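Local coordinates for predicted flavin-nucleotide-binding protein from COG3576 family structurally related to pyridoxine 5'-phosphate oxidase (Lactobacillus delbrueckii subsp. bulgaricus, PDB 2HTD), which probably binds a flavin nucleotide, being structurally akin to pyridoxamine 5'-phosphate oxidase, though its own activity and substrate are not established, at residues Val41-Val46 with Gly58-Leu63; Lys118-Thr123 with Ala128-Leu133. All blocks are in the same frame, centred on the assembly; numbering follows the deposited sequence.

Overall arrangement
Contact 1 lies near the middle of the chain, about 3 Å from its centre, whereas contact 2 is at one side, about 13 Å out; the two contact centres are themselves about 13 Å apart. Segment 58-63 leads into edge strand 61-64, one strand from 129-139 across strand 67-72, while its contact with 41-46 reaches over to the far part of the same antiparallel sheet. M60 SE of contact 1 packs at 4.0 Å on L133 CD1 of contact 2, and L63 CD1 reaches N132 ND2 at 3.6 Å. A sulfate is held beside contact 1 by residues 58-59 and K73. The second subunit reaches strand 41-46 but does not touch the segments of contact 2.

Contact 1. Residues Val41-Val46 with Gly58-Leu63; sequences VYLATV and GSMTVL. With SO4 (sulfate ion), chain I.
V41 and M60, the latter present as selenomethionine, cross at about a right angle and make up most of this buried, wholly apolar contact. M60 begins against the root of the valine, with its CB 4.1 Å from V41 CB and equally near CG2. The next atom, CG, faces both valine methyls, 4.1 Å from V41 CG1. From there the chain bends twice (chi2 67°, chi3 52°), folding back so that the selenium stands farther off while the terminal CE returns to V41 CG1 at 4.2 Å. M60 CE also lies 4.3 Å from L43 CD1, two residues further along the strand and turned to the same face. An alanine in place of V41 would probably leave M60 CG and CE without the methyls they rest on, opening a gap and letting the bent chain turn more freely. No hydrogen bond joins the two segments. Their polar chemistry lies instead at 58-59, where G58 N donates to sulfate O3 at 2.9 Å, while S59 N at 3.0 Å and S59 OG at 2.6 Å both donate to sulfate O4. S59 OG also takes a hydrogen bond from L71 N, and K73 adds a further bond to the ion, which probably came from the crystallisation liquor. M60, in the loop before edge strand 61-64, brings distant parts of the curled sheet together, consistent with the split barrel of the pyridoxamine 5'-phosphate oxidase family. Strand 41-46 runs between strands 52-57 and 88-94; on its opposite face Y42, pointing away from 58-63, stacks on Y42 of the second subunit. M60 also leans on L90 of strand 88-94 and Y70 of strand 67-72, while helix 30-38 reaches V41 through F36 and helix 77-83 reaches L43 through A78.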
ATOM      1  N   VAL B  41       0.075  -6.348  -7.457  1.00 12.79           N
ATOM      2  CA  VAL B  41       0.009  -6.333  -5.991  1.00 10.95           C
ATOM      3  C   VAL B  41       0.812  -5.158  -5.445  1.00 12.81           C
ATOM      4  O   VAL B  41       1.897  -4.853  -5.941  1.00 17.66           O
ATOM      5  CB  VAL B  41       0.513  -7.685  -5.452  1.00 16.25           C
ATOM      6  CG1 VAL B  41       0.589  -7.736  -3.917  1.00 14.85           C
ATOM      7  CG2 VAL B  41      -0.441  -8.738  -6.007  1.00 14.76           C
ATOM      8  N   TYR B  42       0.276  -4.535  -4.390  1.00 11.16           N
ATOM      9  CA  TYR B  42       0.989  -3.482  -3.659  1.00 12.55           C
ATOM     10  C   TYR B  42       1.327  -3.984  -2.287  1.00 14.10           C
ATOM     11  O   TYR B  42       0.550  -4.727  -1.677  1.00 13.96           O
ATOM     12  CB  TYR B  42       0.172  -2.176  -3.555  1.00 15.55           C
ATOM     13  CG  TYR B  42       0.261  -1.379  -4.797  1.00 13.29           C
ATOM     14  CD1 TYR B  42      -0.386  -1.800  -5.969  1.00 14.96           C
ATOM     15  CD2 TYR B  42       1.004  -0.219  -4.862  1.00 12.93           C
ATOM     16  CE1 TYR B  42      -0.260  -1.079  -7.141  1.00 14.14           C
ATOM     17  CE2 TYR B  42       1.137   0.482  -6.012  1.00 13.42           C
ATOM     18  CZ  TYR B  42       0.494   0.071  -7.159  1.00 15.29           C
ATOM     19  OH  TYR B  42       0.690   0.880  -8.258  1.00 15.40           O
ATOM     20  N   LEU B  43       2.508  -3.629  -1.822  1.00 12.53           N
ATOM     21  CA  LEU B  43       3.069  -4.106  -0.572  1.00 13.12           C
ATOM     22  C   LEU B  43       3.432  -2.938   0.324  1.00 15.31           C
ATOM     23  O   LEU B  43       3.957  -1.941  -0.139  1.00 16.29           O
ATOM     24  CB  LEU B  43       4.309  -4.947  -0.883  1.00 18.06           C
ATOM     25  CG  LEU B  43       5.311  -5.511   0.092  1.00 22.94           C
ATOM     26  CD1 LEU B  43       6.068  -6.603  -0.643  1.00 25.04           C
ATOM     27  CD2 LEU B  43       6.285  -4.456   0.584  1.00 21.26           C
ATOM     28  N   ALA B  44       3.206  -3.112   1.622  1.00 13.26           N
ATOM     29  CA  ALA B  44       3.467  -2.088   2.614  1.00 13.08           C
ATOM     30  C   ALA B  44       4.297  -2.677   3.725  1.00 11.83           C
ATOM     31  O   ALA B  44       4.099  -3.842   4.104  1.00 12.58           O
ATOM     32  CB  ALA B  44       2.158  -1.517   3.180  1.00 14.45           C
ATOM     33  N   THR B  45       5.237  -1.872   4.214  1.00 13.16           N
ATOM     34  CA  THR B  45       6.146  -2.208   5.309  1.00 12.02           C
ATOM     35  C   THR B  45       6.222  -1.013   6.240  1.00 12.08           C
ATOM     36  O   THR B  45       5.668   0.051   5.964  1.00 13.13           O
ATOM     37  CB  THR B  45       7.573  -2.557   4.795  1.00 11.40           C
ATOM     38  OG1 THR B  45       8.178  -1.408   4.190  1.00 14.21           O
ATOM     39  CG2 THR B  45       7.545  -3.741   3.823  1.00 15.31           C
ATOM     40  N   VAL B  46       6.938  -1.193   7.347  1.00 10.74           N
ATOM     41  CA  VAL B  46       7.039  -0.183   8.389  1.00 12.20           C
ATOM     42  C   VAL B  46       8.496   0.153   8.583  1.00 13.70           C
ATOM     43  O   VAL B  46       9.350  -0.734   8.738  1.00 14.17           O
ATOM     44  CB  VAL B  46       6.488  -0.739   9.686  1.00 14.91           C
ATOM     45  CG1 VAL B  46       6.505   0.294  10.750  1.00 12.64           C
ATOM     46  CG2 VAL B  46       5.081  -1.287   9.500  1.00 16.30           C
ATOM     47  N   GLY B  58       5.507  -6.423  -8.835  1.00 14.37           N
ATOM     48  CA  GLY B  58       5.056  -7.177  -9.997  1.00 13.91           C
ATOM     49  C   GLY B  58       5.303  -8.677  -9.952  1.00 15.82           C
ATOM     50  O   GLY B  58       4.641  -9.447 -10.654  1.00 16.51           O
ATOM     51  N   SER B  59       6.282  -9.103  -9.155  1.00 14.45           N
ATOM     52  CA  SER B  59       6.696 -10.529  -9.149  1.00 14.72           C
ATOM     53  C   SER B  59       5.970 -11.406  -8.140  1.00 16.72           C
ATOM     54  O   SER B  59       6.378 -12.547  -7.921  1.00 17.79           O
ATOM     55  CB  SER B  59       8.183 -10.629  -8.892  1.00 14.55           C
ATOM     56  OG  SER B  59       8.479 -10.052  -7.652  1.00 17.37           O
HETATM   57  N   MSE B  60       4.903 -10.904  -7.520  1.00 16.75           N
HETATM   58  CA  MSE B  60       4.175 -11.671  -6.520  1.00 18.74           C
HETATM   59  C   MSE B  60       3.553 -12.911  -7.116  1.00 18.09           C
HETATM   60  O   MSE B  60       2.987 -12.855  -8.210  1.00 21.32           O
HETATM   61  CB  MSE B  60       3.062 -10.804  -5.907  1.00 17.93           C
HETATM   62  CG  MSE B  60       2.485 -11.336  -4.607  1.00 21.12           C
HETATM   63 SE   MSE B  60       3.719 -11.309  -3.203  0.70 17.03          SE
HETATM   64  CE  MSE B  60       4.300  -9.551  -3.282  1.00 13.00           C
ATOM     65  N   THR B  61       3.705 -14.035  -6.430  1.00 14.48           N
ATOM     66  CA  THR B  61       2.992 -15.256  -6.730  1.00 15.91           C
ATOM     67  C   THR B  61       2.429 -15.913  -5.486  1.00 17.51           C
ATOM     68  O   THR B  61       2.779 -15.570  -4.352  1.00 18.28           O
ATOM     69  CB  THR B  61       3.877 -16.264  -7.475  1.00 20.13           C
ATOM     70  OG1 THR B  61       4.873 -16.779  -6.602  1.00 22.26           O
ATOM     71  CG2 THR B  61       4.563 -15.620  -8.663  1.00 21.58           C
ATOM     72  N   VAL B  62       1.556 -16.892  -5.718  1.00 14.98           N
ATOM     73  CA  VAL B  62       0.877 -17.587  -4.661  1.00 14.81           C
ATOM     74  C   VAL B  62       1.459 -18.976  -4.641  1.00 15.49           C
ATOM     75  O   VAL B  62       1.426 -19.685  -5.659  1.00 16.85           O
ATOM     76  CB  VAL B  62      -0.649 -17.658  -4.925  1.00 13.68           C
ATOM     77  CG1 VAL B  62      -1.315 -18.423  -3.793  1.00 14.04           C
ATOM     78  CG2 VAL B  62      -1.230 -16.230  -5.072  1.00 14.56           C
ATOM     79  N   LEU B  63       2.030 -19.384  -3.501  1.00 13.96           N
ATOM     80  CA  LEU B  63       2.567 -20.732  -3.377  1.00 14.55           C
ATOM     81  C   LEU B  63       1.481 -21.723  -2.969  1.00 13.96           C
ATOM     82  O   LEU B  63       1.431 -22.840  -3.430  1.00 16.29           O
ATOM     83  CB  LEU B  63       3.708 -20.784  -2.362  1.00 14.38           C
ATOM     84  CG  LEU B  63       4.886 -19.870  -2.689  1.00 13.93           C
ATOM     85  CD1 LEU B  63       5.932 -20.029  -1.590  1.00 13.97           C
ATOM     86  CD2 LEU B  63       5.437 -20.240  -4.025  1.00 15.46           C
TER
HETATM   87  S   SO4 I 123       9.079  -6.447  -9.130  1.00 30.52           S
HETATM   88  O1  SO4 I 123       9.243  -7.021 -10.479  1.00 33.80           O
HETATM   89  O2  SO4 I 123      10.340  -5.797  -8.692  1.00 32.54           O
HETATM   90  O3  SO4 I 123       8.164  -5.277  -9.206  1.00 28.42           O
HETATM   91  O4  SO4 I 123       8.621  -7.471  -8.179  1.00 35.59           O

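Contact 2. Residues Lys118-Thr123 with Ala128-Leu133; sequences KVLAKT and AFVVNL
One methyl of V130, CG2, is the bump around which the 118-120 part of helix 114-120 fits. It pushes into the hollow between V119 and L120, 3.7 Å from both L120 CG and L120 CD2 and 3.9 Å from V119 CG1. With V130 CG1 anti to the backbone N (chi1 174°), the other methyl lies alongside V119 CG1 as well, the two side chains meeting at a slant. L120 and V130 run antiparallel alongside each other, and the leucine fork reaches A128. There L120 CD2 lies 4.1 Å from A128 CB, while L120 CD1 comes unusually close, 3.1 Å, to A128 O, a doubtful contact best read with caution. A type I turn runs from L120 to T123, in which L120 O accepts both T123 N at 2.9 Å and T123 OG1 at 2.8 Å. L71 of strand 67-72 touches L120, and Q69 touches both V119 and V130, so helix 114-120 packs over two adjacent strands. With no hydrogen bond or salt bridge between the segments, the hold of residues 118-120 on strand 129-139 rests on shape and burial of aliphatic groups, while the turn satisfies L120 O internally.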
ATOM      1  N   LYS B 118      17.278 -22.587  -6.217  1.00 13.39           N
ATOM      2  CA  LYS B 118      16.298 -23.423  -6.906  1.00 14.70           C
ATOM      3  C   LYS B 118      15.188 -22.568  -7.509  1.00 14.73           C
ATOM      4  O   LYS B 118      14.842 -22.709  -8.685  1.00 16.79           O
ATOM      5  CB  LYS B 118      15.709 -24.421  -5.913  1.00 18.64           C
ATOM      6  CG  LYS B 118      14.765 -25.445  -6.503  1.00 25.29           C
ATOM      7  CD  LYS B 118      14.676 -26.693  -5.601  1.00 32.49           C
ATOM      8  N   VAL B 119      14.661 -21.649  -6.711  1.00 13.37           N
ATOM      9  CA  VAL B 119      13.616 -20.740  -7.168  1.00 14.68           C
ATOM     10  C   VAL B 119      14.114 -19.831  -8.304  1.00 13.86           C
ATOM     11  O   VAL B 119      13.449 -19.643  -9.347  1.00 14.22           O
ATOM     12  CB  VAL B 119      13.081 -19.906  -5.993  1.00 13.46           C
ATOM     13  CG1 VAL B 119      12.158 -18.800  -6.505  1.00 17.35           C
ATOM     14  CG2 VAL B 119      12.374 -20.852  -4.986  1.00 13.39           C
ATOM     15  N   LEU B 120      15.300 -19.271  -8.129  1.00 11.91           N
ATOM     16  CA  LEU B 120      15.780 -18.285  -9.076  1.00 12.26           C
ATOM     17  C   LEU B 120      16.237 -18.917 -10.381  1.00 12.81           C
ATOM     18  O   LEU B 120      16.316 -18.237 -11.395  1.00 15.57           O
ATOM     19  CB  LEU B 120      16.886 -17.412  -8.485  1.00 14.27           C
ATOM     20  CG  LEU B 120      16.459 -16.483  -7.317  1.00 15.77           C
ATOM     21  CD1 LEU B 120      17.699 -15.883  -6.638  1.00 15.64           C
ATOM     22  CD2 LEU B 120      15.497 -15.383  -7.757  1.00 12.10           C
ATOM     23  N   ALA B 121      16.520 -20.216 -10.374  1.00 16.65           N
ATOM     24  CA  ALA B 121      16.935 -20.887 -11.609  1.00 14.20           C
ATOM     25  C   ALA B 121      15.814 -20.866 -12.635  1.00 15.41           C
ATOM     26  O   ALA B 121      16.069 -21.026 -13.832  1.00 16.86           O
ATOM     27  CB  ALA B 121      17.348 -22.320 -11.330  1.00 16.03           C
ATOM     28  N   LYS B 122      14.575 -20.706 -12.173  1.00 17.51           N
ATOM     29  CA  LYS B 122      13.414 -20.626 -13.069  1.00 19.81           C
ATOM     30  C   LYS B 122      13.159 -19.196 -13.569  1.00 19.40           C
ATOM     31  O   LYS B 122      12.183 -18.953 -14.279  1.00 21.28           O
ATOM     32  CB  LYS B 122      12.173 -21.154 -12.352  1.00 21.43           C
ATOM     33  CG  LYS B 122      12.338 -22.600 -11.857  1.00 23.16           C
ATOM     34  CD  LYS B 122      11.030 -23.168 -11.297  1.00 24.98           C
ATOM     35  CE  LYS B 122      11.215 -24.603 -10.809  1.00 29.70           C
ATOM     36  N   THR B 123      14.030 -18.260 -13.192  1.00 15.93           N
ATOM     37  CA  THR B 123      13.861 -16.846 -13.515  1.00 16.62           C
ATOM     38  C   THR B 123      15.105 -16.325 -14.214  1.00 14.65           C
ATOM     39  O   THR B 123      16.087 -17.037 -14.338  1.00 17.79           O
ATOM     40  CB  THR B 123      13.695 -16.016 -12.238  1.00 16.28           C
ATOM     41  OG1 THR B 123      14.988 -15.819 -11.648  1.00 15.25           O
ATOM     42  CG2 THR B 123      12.754 -16.741 -11.232  1.00 14.37           C
ATOM     43  N   ALA B 128      18.593 -11.682  -7.497  1.00 12.30           N
ATOM     44  CA  ALA B 128      17.507 -11.204  -6.656  1.00 13.91           C
ATOM     45  C   ALA B 128      17.480 -12.002  -5.349  1.00 14.82           C
ATOM     46  O   ALA B 128      18.013 -13.128  -5.265  1.00 16.09           O
ATOM     47  CB  ALA B 128      16.186 -11.360  -7.385  1.00 13.19           C
ATOM     48  N   PHE B 129      16.830 -11.446  -4.328  1.00 13.62           N
ATOM     49  CA  PHE B 129      16.448 -12.230  -3.155  1.00 11.87           C
ATOM     50  C   PHE B 129      15.032 -12.749  -3.293  1.00 14.85           C
ATOM     51  O   PHE B 129      14.176 -12.108  -3.934  1.00 18.80           O
ATOM     52  CB  PHE B 129      16.557 -11.433  -1.869  1.00 14.19           C
ATOM     53  CG  PHE B 129      17.898 -10.818  -1.638  1.00 16.46           C
ATOM     54  CD1 PHE B 129      19.063 -11.410  -2.111  1.00 16.86           C
ATOM     55  CD2 PHE B 129      18.005  -9.651  -0.904  1.00 20.71           C
ATOM     56  CE1 PHE B 129      20.291 -10.826  -1.883  1.00 18.63           C
ATOM     57  CE2 PHE B 129      19.240  -9.078  -0.666  1.00 18.95           C
ATOM     58  CZ  PHE B 129      20.379  -9.660  -1.155  1.00 18.81           C
ATOM     59  N   VAL B 130      14.782 -13.924  -2.724  1.00 13.79           N
ATOM     60  CA  VAL B 130      13.466 -14.538  -2.758  1.00 13.63           C
ATOM     61  C   VAL B 130      12.833 -14.302  -1.414  1.00 14.49           C
ATOM     62  O   VAL B 130      13.387 -14.667  -0.388  1.00 15.15           O
ATOM     63  CB  VAL B 130      13.584 -16.043  -3.033  1.00 12.29           C
ATOM     64  CG1 VAL B 130      12.195 -16.793  -2.928  1.00 17.46           C
ATOM     65  CG2 VAL B 130      14.261 -16.274  -4.376  1.00 13.76           C
ATOM     66  N   VAL B 131      11.704 -13.611  -1.422  1.00 16.08           N
ATOM     67  CA  VAL B 131      10.991 -13.353  -0.189  1.00 13.82           C
ATOM     68  C   VAL B 131       9.725 -14.188  -0.165  1.00 13.15           C
ATOM     69  O   VAL B 131       8.885 -14.042  -1.017  1.00 14.12           O
ATOM     70  CB  VAL B 131      10.626 -11.904  -0.033  1.00 15.25           C
ATOM     71  CG1 VAL B 131       9.948 -11.690   1.358  1.00 13.13           C
ATOM     72  CG2 VAL B 131      11.846 -11.015  -0.242  1.00 14.30           C
ATOM     73  N   ASN B 132       9.617 -15.063   0.822  1.00 13.72           N
ATOM     74  CA  ASN B 132       8.401 -15.819   1.068  1.00 13.91           C
ATOM     75  C   ASN B 132       7.597 -15.096   2.140  1.00 14.36           C
ATOM     76  O   ASN B 132       8.154 -14.548   3.073  1.00 15.54           O
ATOM     77  CB  ASN B 132       8.723 -17.232   1.532  1.00 15.85           C
ATOM     78  CG  ASN B 132       9.117 -18.166   0.374  1.00 16.37           C
ATOM     79  OD1 ASN B 132       9.675 -17.750  -0.596  1.00 18.70           O
ATOM     80  ND2 ASN B 132       8.846 -19.435   0.525  1.00 14.46           N
ATOM     81  N   LEU B 133       6.275 -15.164   2.033  1.00 15.34           N
ATOM     82  CA  LEU B 133       5.397 -14.419   2.923  1.00 13.57           C
ATOM     83  C   LEU B 133       4.423 -15.410   3.506  1.00 13.70           C
ATOM     84  O   LEU B 133       3.689 -16.061   2.765  1.00 15.94           O
ATOM     85  CB  LEU B 133       4.688 -13.323   2.148  1.00 16.60           C
ATOM     86  CG  LEU B 133       5.540 -12.178   1.612  1.00 18.66           C
ATOM     87  CD1 LEU B 133       4.719 -11.326   0.669  1.00 20.30           C
ATOM     88  CD2 LEU B 133       6.050 -11.372   2.757  1.00 14.66           C
TER